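Local coordinates for protein putative aminopeptidase (Leishmania major, PDB 5NTH) that probably acts as a manganese-dependent aminopeptidase of the M17 leucyl aminopeptidase family, removing amino acids from the N termini of peptides, at residues S19-T24 with T229-E234; E122-A127 with L137-C142; E234-Y239 with H275-R280. One frame throughout, in Å; residues are numbered along the deposited sequence.

Interaction 1: S19-T24 with T229-E234; sequences SAYVQT and TVVYAE
V22 sits between two residues of the facing helix, one turn apart: its CG2 methyl lies 4.1 Å from V231 CG1 and 3.5 Å from E234 OE2. The other methyl, V22 CG1, also reaches the carboxylate, with E234 OE2 3.6 Å away, and one oxygen therefore rests against both branches of the valine. The E234 chain runs across V22 at about a right angle, with CG anti to the backbone N (chi1 -165°) and the chain extended beyond it, which carries the carboxylate over to the other helix. V231 CG1 serves two neighbours, since Y21 CD2 also approaches it, at 4.2 Å and obliquely to the ring. The segment axes come no closer than 10.4 Å and their N-to-C directions differ by 43°, with no hydrogen bond crossing between the segments. Further out, R6 forms a salt bridge to E234 OE1 and also hydrogen-bonds S19 OG, linking the two helices through a third residue. At the tip of the tyrosine, Y21 OH is hydrogen-bonded to T222 OG1. The contact thus lays the N-terminal helix 12-26 against the first turns of helix 229-243 in the catalytic domain. Its chemistry is mixed: V231 CG1 and the Y21 ring supply hydrocarbon, while E234 OE1 takes the salt bridge to R6, which probably makes it tolerable for OE2 to rest on the valine methyls.

Interaction 2: E122-A127 with L137-C142; sequences EAVAAA and LDVYVC
A127 CB meets the forked end of L137, 4.0 Å from L137 CD2 and 4.2 Å from L137 CD1, so that both methyls of the leucine close on a single small side chain. L137 holds its CG anti to the backbone N (chi1 164°), which carries the fork out from the strand toward A127. One helical turn earlier V124 makes the second meeting: its CG2 lies 4.2 Å from V139 CG1, one methyl against one methyl. Two pairs, A127 with L137 and V124 with V139, account for the contact, and no hydrogen bond crosses it. Here helix 117-127 packs on a face of the mixed sheet of the N-terminal domain, a macro-clan alpha/beta domain in which strand 137-142 runs parallel to its neighbours 46-51 and 181-185. The buried side is continued by those strands: V124 also touches L48 and L181, and L137 touches H46. A127 rests in addition on M100 of strand 97-103. The helix flank turned from strand 137-142 is different in character: E122, A125 and A126 are exposed, and A125 directs its CB away from the strand. On the other face of the sheet, D138 and Y140 point from the helix; D138 OD2 accepts a hydrogen bond from A44 N, and the Y140 ring makes an edge-to-face pair with F66.

Interaction 3: E234-Y239 with H275-R280; sequences EIAAAY and HLVTLR
A236 of helix 229-243 packs on V277 and L279, two strand residues on the same face of the mixed sheet at the heart of the M17 catalytic domain, an alpha/beta fold with helices laid against its sheet. V277 brings one methyl to the contact: CG1, anti to the backbone N (chi1 -176°), reaches A236 CB at 4.1 Å. Two residues on, L279 can be followed outward. Its CB points toward the helix, and CG stands anti to its own carbonyl carbon, beside the backbone N (chi1 -82°), which sets the fork against A236. The fork then divides the work, CD1 lying 4.3 Å from A236 CB while CD2 meets the helix backbone. No hydrogen bond joins the segments; the strand instead pairs on one edge with 246-251, through L276 with I250 and T278 with T248, and on the other with 349-361, through V277 with L356. M247 of the neighbouring strand touches both A237 and L279, extending the apolar layer beneath the helix. The shortest approach across the interface is that of a methyl to a carbonyl oxygen, L279 CD2 to A236 O at 3.8 Å.

Overall arrangement
From the N terminus, helix 12-26 comes first, and interaction 1 joins it to helix 229-243, closing a long loop of 204 residues. That loop contains the whole of interaction 2, a short helix-to-strand return of nine residues in the N-terminal domain; the two contacts do not touch, their centres lying about 32 Å apart. Interaction 3 starts at E234, where interaction 1 ends, continues along the same helix and closes on strand 275-282 of the catalytic sheet. The H275 ring also packs against T229 O and the side chains of V230 and A233, so interactions 1 and 3 touch. Helix 229-243 thus lies between helix 12-26 and the catalytic sheet, while interaction 2 belongs to a separate sheet, across the chain's centre from interaction 3.

Interaction 1: S19-T24 with T229-E234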
loop_
_atom_site.group_PDB
_atom_site.type_symbol
_atom_site.label_atom_id
_atom_site.label_comp_id
_atom_site.label_asym_id
_atom_site.label_seq_id
_atom_site.Cartn_x
_atom_site.Cartn_y
_atom_site.Cartn_z
ATOM N N SER A 19 25.274 20.287 28.740
ATOM C CA SER A 19 25.367 20.917 30.092
ATOM C C SER A 19 24.650 22.268 30.156
ATOM O O SER A 19 24.014 22.592 31.158
ATOM C CB SER A 19 26.825 21.047 30.572
ATOM O OG SER A 19 27.334 19.806 31.067
ATOM N N ALA A 20 24.739 23.016 29.066
ATOM C CA ALA A 20 24.009 24.272 28.896
ATOM C C ALA A 20 22.526 24.060 28.671
ATOM O O ALA A 20 21.718 24.814 29.211
ATOM C CB ALA A 20 24.578 25.079 27.735
ATOM N N TYR A 21 22.164 23.074 27.858
ATOM C CA TYR A 21 20.753 22.720 27.668
ATOM C C TYR A 21 20.107 22.338 29.000
ATOM O O TYR A 21 18.961 22.714 29.280
ATOM C CB TYR A 21 20.563 21.563 26.676
ATOM C CG TYR A 21 19.130 21.151 26.584
ATOM C CD1 TYR A 21 18.229 21.851 25.779
ATOM C CD2 TYR A 21 18.646 20.130 27.382
ATOM C CE1 TYR A 21 16.885 21.509 25.745
ATOM C CE2 TYR A 21 17.302 19.763 27.354
ATOM C CZ TYR A 21 16.432 20.444 26.528
ATOM O OH TYR A 21 15.121 20.064 26.527
ATOM N N VAL A 22 20.842 21.595 29.820
ATOM C CA VAL A 22 20.342 21.203 31.134
ATOM C C VAL A 22 20.024 22.455 31.929
ATOM O O VAL A 22 18.912 22.599 32.430
ATOM C CB VAL A 22 21.352 20.315 31.859
ATOM C CG1 VAL A 22 20.989 20.133 33.323
ATOM C CG2 VAL A 22 21.413 18.954 31.180
ATOM N N GLN A 23 20.971 23.387 31.982
ATOM C CA GLN A 23 20.770 24.644 32.721
ATOM C C GLN A 23 19.526 25.402 32.322
ATOM O O GLN A 23 18.833 25.963 33.185
ATOM C CB GLN A 23 21.984 25.581 32.590
ATOM C CG GLN A 23 23.197 25.118 33.360
ATOM C CD GLN A 23 22.799 24.528 34.681
ATOM O OE1 GLN A 23 22.901 23.307 34.891
ATOM N NE2 GLN A 23 22.266 25.373 35.562
ATOM N N THR A 24 19.238 25.426 31.031
ATOM C CA THR A 24 18.104 26.210 30.557
ATOM C C THR A 24 16.836 25.557 31.068
ATOM O O THR A 24 15.853 26.238 31.363
ATOM C CB THR A 24 18.045 26.300 29.034
ATOM O OG1 THR A 24 17.813 24.993 28.496
ATOM C CG2 THR A 24 19.356 26.880 28.466
ATOM N N THR A 229 17.395 9.822 27.500
ATOM C CA THR A 229 17.060 9.358 28.827
ATOM C C THR A 229 18.056 9.738 29.887
ATOM O O THR A 229 17.686 9.830 31.039
ATOM C CB THR A 229 16.914 7.832 28.879
ATOM O OG1 THR A 229 18.161 7.204 28.569
ATOM C CG2 THR A 229 15.816 7.373 27.908
ATOM N N VAL A 230 19.316 9.926 29.525
ATOM C CA VAL A 230 20.324 10.311 30.523
ATOM C C VAL A 230 20.198 11.786 30.869
ATOM O O VAL A 230 20.427 12.189 32.008
ATOM C CB VAL A 230 21.751 9.956 30.060
ATOM C CG1 VAL A 230 22.807 10.549 30.975
ATOM C CG2 VAL A 230 21.910 8.443 30.055
ATOM N N VAL A 231 19.821 12.578 29.883
ATOM C CA VAL A 231 19.737 14.004 30.073
ATOM C C VAL A 231 18.467 14.282 30.846
ATOM O O VAL A 231 18.515 14.946 31.874
ATOM C CB VAL A 231 19.746 14.772 28.736
ATOM C CG1 VAL A 231 19.368 16.245 28.937
ATOM C CG2 VAL A 231 21.124 14.685 28.102
ATOM N N TYR A 232 17.345 13.763 30.339
ATOM C CA TYR A 232 16.057 13.830 31.020
ATOM C C TYR A 232 16.212 13.420 32.484
ATOM O O TYR A 232 15.629 14.042 33.357
ATOM C CB TYR A 232 15.063 12.903 30.349
ATOM C CG TYR A 232 13.610 13.233 30.531
ATOM C CD1 TYR A 232 13.153 14.083 31.545
ATOM C CD2 TYR A 232 12.666 12.667 29.682
ATOM C CE1 TYR A 232 11.812 14.366 31.686
ATOM C CE2 TYR A 232 11.318 12.942 29.808
ATOM C CZ TYR A 232 10.882 13.786 30.810
ATOM O OH TYR A 232 9.512 14.061 30.936
ATOM N N ALA A 233 17.016 12.397 32.761
ATOM C CA ALA A 233 17.268 11.987 34.163
ATOM C C ALA A 233 18.105 12.976 34.991
ATOM O O ALA A 233 17.858 13.189 36.183
ATOM C CB ALA A 233 17.946 10.636 34.195
ATOM N N GLU A 234 19.118 13.554 34.374
ATOM C CA GLU A 234 19.914 14.553 35.059
ATOM C C GLU A 234 19.048 15.782 35.465
ATOM O O GLU A 234 19.272 16.407 36.518
ATOM C CB GLU A 234 21.064 14.953 34.155
ATOM C CG GLU A 234 22.170 15.716 34.843
ATOM C CD GLU A 234 23.184 16.200 33.837
ATOM O OE1 GLU A 234 23.841 15.349 33.177
ATOM O OE2 GLU A 234 23.280 17.436 33.681
#

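Interaction 2: E122-A127 with L137-C142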
loop_
_atom_site.group_PDB
_atom_site.type_symbol
_atom_site.label_atom_id
_atom_site.label_comp_id
_atom_site.label_asym_id
_atom_site.label_seq_id
_atom_site.Cartn_x
_atom_site.Cartn_y
_atom_site.Cartn_z
ATOM N N GLU A 122 -5.435 30.653 20.570
ATOM C CA GLU A 122 -5.330 31.037 19.163
ATOM C C GLU A 122 -5.132 32.533 19.042
ATOM O O GLU A 122 -4.381 32.984 18.195
ATOM C CB GLU A 122 -6.551 30.618 18.335
ATOM C CG GLU A 122 -6.636 29.117 18.035
ATOM C CD GLU A 122 -7.916 28.686 17.293
ATOM O OE1 GLU A 122 -8.734 29.559 16.893
ATOM O OE2 GLU A 122 -8.100 27.459 17.104
ATOM N N ALA A 123 -5.796 33.303 19.891
ATOM C CA ALA A 123 -5.750 34.742 19.783
ATOM C C ALA A 123 -4.425 35.303 20.293
ATOM O O ALA A 123 -3.839 36.215 19.663
ATOM C CB ALA A 123 -6.896 35.345 20.541
ATOM N N VAL A 124 -3.947 34.772 21.421
ATOM C CA VAL A 124 -2.616 35.107 21.920
ATOM C C VAL A 124 -1.554 34.841 20.847
ATOM O O VAL A 124 -0.825 35.742 20.469
ATOM C CB VAL A 124 -2.285 34.361 23.226
ATOM C CG1 VAL A 124 -0.803 34.447 23.572
ATOM C CG2 VAL A 124 -3.096 34.952 24.369
ATOM N N ALA A 125 -1.517 33.626 20.326
ATOM C CA ALA A 125 -0.476 33.195 19.406
ATOM C C ALA A 125 -0.318 34.111 18.240
ATOM O O ALA A 125 0.791 34.365 17.815
ATOM C CB ALA A 125 -0.789 31.800 18.886
ATOM N N ALA A 126 -1.447 34.566 17.716
ATOM C CA ALA A 126 -1.479 35.448 16.576
ATOM C C ALA A 126 -1.025 36.885 16.920
ATOM O O ALA A 126 -0.607 37.627 16.053
ATOM C CB ALA A 126 -2.876 35.466 15.980
ATOM N N ALA A 127 -1.115 37.290 18.174
ATOM C CA ALA A 127 -0.645 38.609 18.591
ATOM C C ALA A 127 0.847 38.623 18.868
ATOM O O ALA A 127 1.500 39.678 18.775
ATOM C CB ALA A 127 -1.395 39.057 19.833
ATOM N N LEU A 137 4.046 42.039 25.342
ATOM C CA LEU A 137 2.660 41.993 24.868
ATOM C C LEU A 137 1.777 42.007 26.087
ATOM O O LEU A 137 1.894 41.135 26.928
ATOM C CB LEU A 137 2.377 40.737 24.055
ATOM C CG LEU A 137 0.902 40.374 23.811
ATOM C CD1 LEU A 137 0.249 41.392 22.896
ATOM C CD2 LEU A 137 0.786 38.959 23.237
ATOM N N ASP A 138 0.908 43.006 26.166
ATOM C CA ASP A 138 -0.115 43.076 27.186
ATOM C C ASP A 138 -1.310 42.261 26.704
ATOM O O ASP A 138 -1.755 42.401 25.559
ATOM C CB ASP A 138 -0.537 44.526 27.462
ATOM C CG ASP A 138 0.427 45.270 28.384
ATOM O OD1 ASP A 138 1.217 44.672 29.121
ATOM O OD2 ASP A 138 0.391 46.502 28.389
ATOM N N VAL A 139 -1.803 41.387 27.583
ATOM C CA VAL A 139 -2.916 40.520 27.259
ATOM C C VAL A 139 -4.063 40.833 28.209
ATOM O O VAL A 139 -3.996 40.522 29.409
ATOM C CB VAL A 139 -2.531 39.050 27.382
ATOM C CG1 VAL A 139 -3.712 38.167 27.035
ATOM C CG2 VAL A 139 -1.373 38.753 26.461
ATOM N N TYR A 140 -5.098 41.458 27.655
ATOM C CA TYR A 140 -6.212 41.897 28.437
ATOM C C TYR A 140 -7.273 40.879 28.202
ATOM O O TYR A 140 -7.782 40.778 27.101
ATOM C CB TYR A 140 -6.689 43.304 28.040
ATOM C CG TYR A 140 -5.983 44.428 28.785
ATOM C CD1 TYR A 140 -4.686 44.828 28.417
ATOM C CD2 TYR A 140 -6.598 45.102 29.862
ATOM C CE1 TYR A 140 -4.030 45.878 29.078
ATOM C CE2 TYR A 140 -5.942 46.143 30.539
ATOM C CZ TYR A 140 -4.657 46.533 30.140
ATOM O OH TYR A 140 -3.961 47.544 30.771
ATOM N N VAL A 141 -7.603 40.135 29.253
ATOM C CA VAL A 141 -8.601 39.082 29.186
ATOM C C VAL A 141 -9.839 39.373 30.004
ATOM O O VAL A 141 -9.767 39.584 31.195
ATOM C CB VAL A 141 -8.052 37.770 29.723
ATOM C CG1 VAL A 141 -9.002 36.631 29.358
ATOM C CG2 VAL A 141 -6.662 37.519 29.180
ATOM N N CYS A 142 -10.977 39.346 29.329
ATOM C CA CYS A 142 -12.280 39.476 29.964
ATOM C C CYS A 142 -12.884 38.105 30.290
ATOM O O CYS A 142 -13.689 37.550 29.523
ATOM C CB CYS A 142 -13.198 40.283 29.069
ATOM S SG CYS A 142 -12.538 41.947 28.925
#

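Interaction 3: E234-Y239 with H275-R280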
loop_
_atom_site.group_PDB
_atom_site.type_symbol
_atom_site.label_atom_id
_atom_site.label_comp_id
_atom_site.label_asym_id
_atom_site.label_seq_id
_atom_site.Cartn_x
_atom_site.Cartn_y
_atom_site.Cartn_z
ATOM N N GLU A 234 19.118 13.554 34.374
ATOM C CA GLU A 234 19.914 14.553 35.059
ATOM C C GLU A 234 19.048 15.782 35.465
ATOM O O GLU A 234 19.272 16.407 36.518
ATOM C CB GLU A 234 21.064 14.953 34.155
ATOM C CG GLU A 234 22.170 15.716 34.843
ATOM C CD GLU A 234 23.184 16.200 33.837
ATOM O OE1 GLU A 234 23.841 15.349 33.177
ATOM O OE2 GLU A 234 23.280 17.436 33.681
ATOM N N ILE A 235 18.061 16.095 34.623
ATOM C CA ILE A 235 17.187 17.216 34.822
ATOM C C ILE A 235 16.318 16.911 36.021
ATOM O O ILE A 235 16.231 17.714 36.955
ATOM C CB ILE A 235 16.328 17.528 33.571
ATOM C CG1 ILE A 235 17.157 18.257 32.506
ATOM C CG2 ILE A 235 15.163 18.449 33.907
ATOM C CD1 ILE A 235 16.473 18.435 31.159
ATOM N N ALA A 236 15.693 15.741 35.989
ATOM C CA ALA A 236 14.853 15.267 37.085
ATOM C C ALA A 236 15.602 15.286 38.417
ATOM O O ALA A 236 15.048 15.739 39.418
ATOM C CB ALA A 236 14.313 13.874 36.792
ATOM N N ALA A 237 16.862 14.851 38.421
ATOM C CA ALA A 237 17.708 14.980 39.615
ATOM C C ALA A 237 17.815 16.439 40.126
ATOM O O ALA A 237 17.502 16.706 41.284
ATOM C CB ALA A 237 19.088 14.400 39.362
ATOM N N ALA A 238 18.202 17.383 39.270
ATOM C CA ALA A 238 18.300 18.791 39.699
ATOM C C ALA A 238 16.988 19.304 40.301
ATOM O O ALA A 238 16.998 19.997 41.305
ATOM C CB ALA A 238 18.757 19.696 38.545
ATOM N N TYR A 239 15.858 18.967 39.692
ATOM C CA TYR A 239 14.578 19.401 40.231
ATOM C C TYR A 239 14.341 18.715 41.581
ATOM O O TYR A 239 13.746 19.302 42.480
ATOM C CB TYR A 239 13.426 19.186 39.232
ATOM C CG TYR A 239 13.277 20.362 38.307
ATOM C CD1 TYR A 239 12.734 21.571 38.768
ATOM C CD2 TYR A 239 13.717 20.307 36.988
ATOM C CE1 TYR A 239 12.611 22.681 37.932
ATOM C CE2 TYR A 239 13.590 21.411 36.140
ATOM C CZ TYR A 239 13.047 22.598 36.624
ATOM O OH TYR A 239 12.934 23.695 35.799
ATOM N N HIS A 275 15.425 4.072 32.186
ATOM C CA HIS A 275 15.353 4.459 33.594
ATOM C C HIS A 275 13.918 4.434 34.063
ATOM O O HIS A 275 13.024 4.927 33.373
ATOM C CB HIS A 275 15.782 5.908 33.861
ATOM C CG HIS A 275 17.163 6.264 33.422
ATOM N ND1 HIS A 275 17.537 6.311 32.098
ATOM C CD2 HIS A 275 18.230 6.708 34.131
ATOM C CE1 HIS A 275 18.795 6.711 32.017
ATOM N NE2 HIS A 275 19.237 6.967 33.236
ATOM N N LEU A 276 13.714 3.917 35.267
ATOM C CA LEU A 276 12.561 4.320 36.045
ATOM C C LEU A 276 13.033 5.371 37.026
ATOM O O LEU A 276 13.932 5.141 37.825
ATOM C CB LEU A 276 11.899 3.142 36.743
ATOM C CG LEU A 276 10.947 2.363 35.835
ATOM C CD1 LEU A 276 10.548 1.090 36.526
ATOM C CD2 LEU A 276 9.686 3.145 35.511
ATOM N N VAL A 277 12.450 6.549 36.926
ATOM C CA VAL A 277 12.825 7.637 37.782
ATOM C C VAL A 277 11.555 8.052 38.497
ATOM O O VAL A 277 10.539 8.329 37.838
ATOM C CB VAL A 277 13.363 8.821 36.979
ATOM C CG1 VAL A 277 13.856 9.917 37.921
ATOM C CG2 VAL A 277 14.465 8.374 36.034
ATOM N N THR A 278 11.618 8.084 39.832
ATOM C CA THR A 278 10.491 8.473 40.640
ATOM C C THR A 278 10.907 9.533 41.642
ATOM O O THR A 278 11.889 9.363 42.369
ATOM C CB THR A 278 9.892 7.307 41.405
ATOM O OG1 THR A 278 9.305 6.383 40.485
ATOM C CG2 THR A 278 8.806 7.823 42.379
ATOM N N LEU A 279 10.136 10.622 41.667
ATOM C CA LEU A 279 10.280 11.698 42.635
ATOM C C LEU A 279 9.068 11.632 43.519
ATOM O O LEU A 279 7.963 11.379 43.028
ATOM C CB LEU A 279 10.316 13.065 41.944
ATOM C CG LEU A 279 11.673 13.466 41.370
ATOM C CD1 LEU A 279 12.077 12.560 40.224
ATOM C CD2 LEU A 279 11.682 14.922 40.924
ATOM N N ARG A 280 9.264 11.867 44.813
ATOM C CA ARG A 280 8.149 11.856 45.768
ATOM C C ARG A 280 8.364 12.807 46.953
ATOM O O ARG A 280 9.475 12.914 47.483
ATOM C CB ARG A 280 7.910 10.441 46.272
ATOM C CG ARG A 280 9.138 9.834 46.952
ATOM C CD ARG A 280 8.800 8.628 47.817
ATOM N NE ARG A 280 7.607 8.862 48.672
ATOM C CZ ARG A 280 7.587 9.121 49.982
ATOM N NH1 ARG A 280 8.705 9.202 50.697
ATOM N NH2 ARG A 280 6.415 9.298 50.581
#